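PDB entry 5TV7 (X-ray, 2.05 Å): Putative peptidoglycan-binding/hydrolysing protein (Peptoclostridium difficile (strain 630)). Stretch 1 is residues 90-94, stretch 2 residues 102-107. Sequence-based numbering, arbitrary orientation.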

ATOM      1  N   ALA A  90      -1.124 -16.865 -13.487  1.00 46.32           N
ATOM      2  CA  ALA A  90      -0.163 -17.262 -12.462  1.00 44.99           C
ATOM      3  C   ALA A  90      -0.631 -16.918 -11.048  1.00 43.02           C
ATOM      4  O   ALA A  90       0.024 -17.292 -10.078  1.00 42.74           O
ATOM      5  CB  ALA A  90       1.188 -16.616 -12.739  1.00 45.21           C
ATOM      6  N   LYS A  91      -1.760 -16.220 -10.919  1.00 41.78           N
ATOM      7  CA  LYS A  91      -2.253 -15.813  -9.589  1.00 40.74           C
ATOM      8  C   LYS A  91      -1.200 -15.011  -8.814  1.00 36.96           C
ATOM      9  O   LYS A  91      -0.969 -15.240  -7.630  1.00 37.02           O
ATOM     10  CB  LYS A  91      -2.739 -17.020  -8.764  1.00 42.52           C
ATOM     11  CG  LYS A  91      -4.000 -17.677  -9.291  1.00 45.41           C
ATOM     12  CD  LYS A  91      -4.306 -18.905  -8.453  1.00 49.34           C
ATOM     13  CE  LYS A  91      -5.560 -19.633  -8.910  1.00 52.90           C
ATOM     14  NZ  LYS A  91      -6.772 -18.807  -8.702  1.00 53.36           N
ATOM     15  N   THR A  92      -0.570 -14.062  -9.493  1.00 36.46           N
ATOM     16  CA  THR A  92       0.453 -13.215  -8.867  1.00 34.44           C
ATOM     17  C   THR A  92       0.273 -11.760  -9.259  1.00 32.20           C
ATOM     18  O   THR A  92      -0.228 -11.448 -10.347  1.00 30.15           O
ATOM     19  CB  THR A  92       1.880 -13.592  -9.318  1.00 35.58           C
ATOM     20  OG1 THR A  92       1.966 -13.474 -10.745  1.00 36.58           O
ATOM     21  CG2 THR A  92       2.265 -15.010  -8.894  1.00 36.86           C
ATOM     22  N   ILE A  93       0.716 -10.886  -8.366  1.00 30.55           N
ATOM     23  CA  ILE A  93       0.732  -9.447  -8.596  1.00 30.23           C
ATOM     24  C   ILE A  93       2.154  -8.987  -8.349  1.00 29.72           C
ATOM     25  O   ILE A  93       2.749  -9.312  -7.318  1.00 28.90           O
ATOM     26  CB  ILE A  93      -0.232  -8.684  -7.668  1.00 30.15           C
ATOM     27  CG1 ILE A  93      -1.669  -8.946  -8.125  1.00 31.41           C
ATOM     28  CG2 ILE A  93       0.051  -7.170  -7.706  1.00 30.59           C
ATOM     29  CD1 ILE A  93      -2.718  -8.361  -7.212  1.00 32.51           C
ATOM     30  N   THR A  94       2.683  -8.215  -9.288  1.00 29.80           N
ATOM     31  CA  THR A  94       4.029  -7.679  -9.161  1.00 30.17           C
ATOM     32  C   THR A  94       3.956  -6.170  -9.088  1.00 30.15           C
ATOM     33  O   THR A  94       3.309  -5.531  -9.917  1.00 30.16           O
ATOM     34  CB  THR A  94       4.915  -8.081 -10.363  1.00 30.98           C
ATOM     35  OG1 THR A  94       4.885  -9.498 -10.497  1.00 31.82           O
ATOM     36  CG2 THR A  94       6.374  -7.630 -10.160  1.00 31.01           C
ATOM     37  N   THR A 102       6.868  -9.258  -5.840  1.00 35.39           N
ATOM     38  CA  THR A 102       5.799 -10.137  -6.328  1.00 34.99           C
ATOM     39  C   THR A 102       5.155 -10.909  -5.176  1.00 34.69           C
ATOM     40  O   THR A 102       5.848 -11.418  -4.301  1.00 34.40           O
ATOM     41  CB  THR A 102       6.340 -11.096  -7.416  1.00 36.97           C
ATOM     42  OG1 THR A 102       6.735 -10.326  -8.559  1.00 37.72           O
ATOM     43  CG2 THR A 102       5.287 -12.093  -7.857  1.00 37.77           C
ATOM     44  N   ILE A 103       3.821 -10.984  -5.202  1.00 34.42           N
ATOM     45  CA  ILE A 103       3.038 -11.700  -4.179  1.00 35.00           C
ATOM     46  C   ILE A 103       2.006 -12.626  -4.836  1.00 35.35           C
ATOM     47  O   ILE A 103       1.682 -12.466  -6.019  1.00 35.58           O
ATOM     48  CB  ILE A 103       2.401 -10.716  -3.144  1.00 35.51           C
ATOM     49  CG1 ILE A 103       1.483  -9.663  -3.770  1.00 35.75           C
ATOM     50  CG2 ILE A 103       3.482  -9.955  -2.404  1.00 35.41           C
ATOM     51  CD1 ILE A 103       0.073 -10.119  -4.063  1.00 37.54           C
ATOM     52  N   SER A 104       1.560 -13.640  -4.095  1.00 35.42           N
ATOM     53  CA  SER A 104       0.543 -14.573  -4.578  1.00 36.08           C
ATOM     54  C   SER A 104      -0.840 -14.064  -4.189  1.00 35.00           C
ATOM     55  O   SER A 104      -1.042 -13.691  -3.045  1.00 35.52           O
ATOM     56  CB  SER A 104       0.747 -15.954  -3.938  1.00 38.67           C
ATOM     57  OG  SER A 104      -0.282 -16.856  -4.317  1.00 38.75           O
ATOM     58  N   THR A 105      -1.787 -14.071  -5.126  1.00 34.97           N
ATOM     59  CA  THR A 105      -3.153 -13.641  -4.841  1.00 34.57           C
ATOM     60  C   THR A 105      -3.918 -14.696  -4.024  1.00 37.13           C
ATOM     61  O   THR A 105      -5.096 -14.516  -3.750  1.00 37.56           O
ATOM     62  CB  THR A 105      -3.936 -13.336  -6.129  1.00 36.17           C
ATOM     63  OG1 THR A 105      -3.917 -14.473  -6.995  1.00 38.15           O
ATOM     64  CG2 THR A 105      -3.333 -12.161  -6.866  1.00 36.43           C
ATOM     65  N   THR A 106      -3.262 -15.810  -3.683  1.00 37.82           N
ATOM     66  CA  THR A 106      -3.871 -16.828  -2.825  1.00 41.75           C
ATOM     67  C   THR A 106      -3.601 -16.528  -1.360  1.00 42.53           C
ATOM     68  O   THR A 106      -4.200 -17.160  -0.504  1.00 44.27           O
ATOM     69  CB  THR A 106      -3.350 -18.265  -3.101  1.00 43.43           C
ATOM     70  OG1 THR A 106      -1.931 -18.312  -2.905  1.00 44.04           O
ATOM     71  CG2 THR A 106      -3.682 -18.704  -4.515  1.00 43.67           C
ATOM     72  N   LYS A 107      -2.693 -15.588  -1.071  1.00 40.09           N
ATOM     73  CA  LYS A 107      -2.377 -15.223   0.317  1.00 42.78           C
ATOM     74  C   LYS A 107      -3.495 -14.375   0.887  1.00 39.26           C
ATOM     75  O   LYS A 107      -4.023 -13.509   0.210  1.00 39.21           O
ATOM     76  CB  LYS A 107      -1.073 -14.431   0.419  1.00 46.13           C
ATOM     77  CG  LYS A 107       0.153 -15.199  -0.035  1.00 51.78           C
ATOM     78  CD  LYS A 107       0.577 -16.298   0.920  1.00 55.14           C
ATOM     79  CE  LYS A 107       1.557 -17.254   0.245  1.00 58.88           C
ATOM     80  NZ  LYS A 107       2.680 -16.577  -0.474  1.00 58.85           N
TER
HETATM   81  O   HOH W   1       0.111 -17.705  -6.774  1.00 44.16           O

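Residues 92-94 and 102-104 run as antiparallel strands, their axes approaching to 4.7 Å with 160° between their N-to-C directions. The register pairs Thr92 with Ser104, Ile93 with Ile103 and Thr94 with Thr102. The isoleucines form the hydrogen-bonded pair: Ile93 N donates to Ile103 O at 3.0 Å, and Ile103 N returns a bond to Ile93 O at 2.9 Å, both nearly straight. The flanking pairs are non-hydrogen-bonded, so their CA atoms lie closer; Thr92 CA and Thr102 CA make CA-H...O contacts with the same carbonyls, to Ile103 O at 3.2 Å and Ile93 O at 3.3 Å.

Beyond the strand the ladder gains one more rung, Thr105 N to Lys91 O at 2.9 Å. Lys91 has positive phi, yet Lys91 O still faces the partner and also accepts a 2.8 Å hydrogen bond from the oxygen of water 1, which is itself hydrogen-bonded to Ser104 OG. That Thr105 already lies in a type I turn of stretch 2, from Ser104 to Lys107, closed by Lys107 N to Ser104 O at 3.2 Å. Within it, Ser104 OG and Thr106 OG1 share a 2.6 Å hydrogen bond, a use for short hydroxyl side chains.

Side chains alternate between the two faces. Ile93 and Ile103 are buried together on one; Ile103, with chi1 and chi2 both p, brings its CD1 to 3.9 Å from Ile93 CB. Thr105, also buried, points toward stretch 1 and sets its CG2 3.8 Å from Ile93 CG1, extending the apolar patch with a methyl.

The other face carries Thr92, Thr94, Thr102 and Ser104, all at least partly exposed. Beta-branched threonine suits an extended backbone, and its hydroxyl can serve its neighbour: Thr94 OG1 and Thr102 OG1, both chi1 m, hydrogen-bond at 2.8 Å. Thr102 uses its methyl too, with CG2 4.0 Å from Thr92 CB.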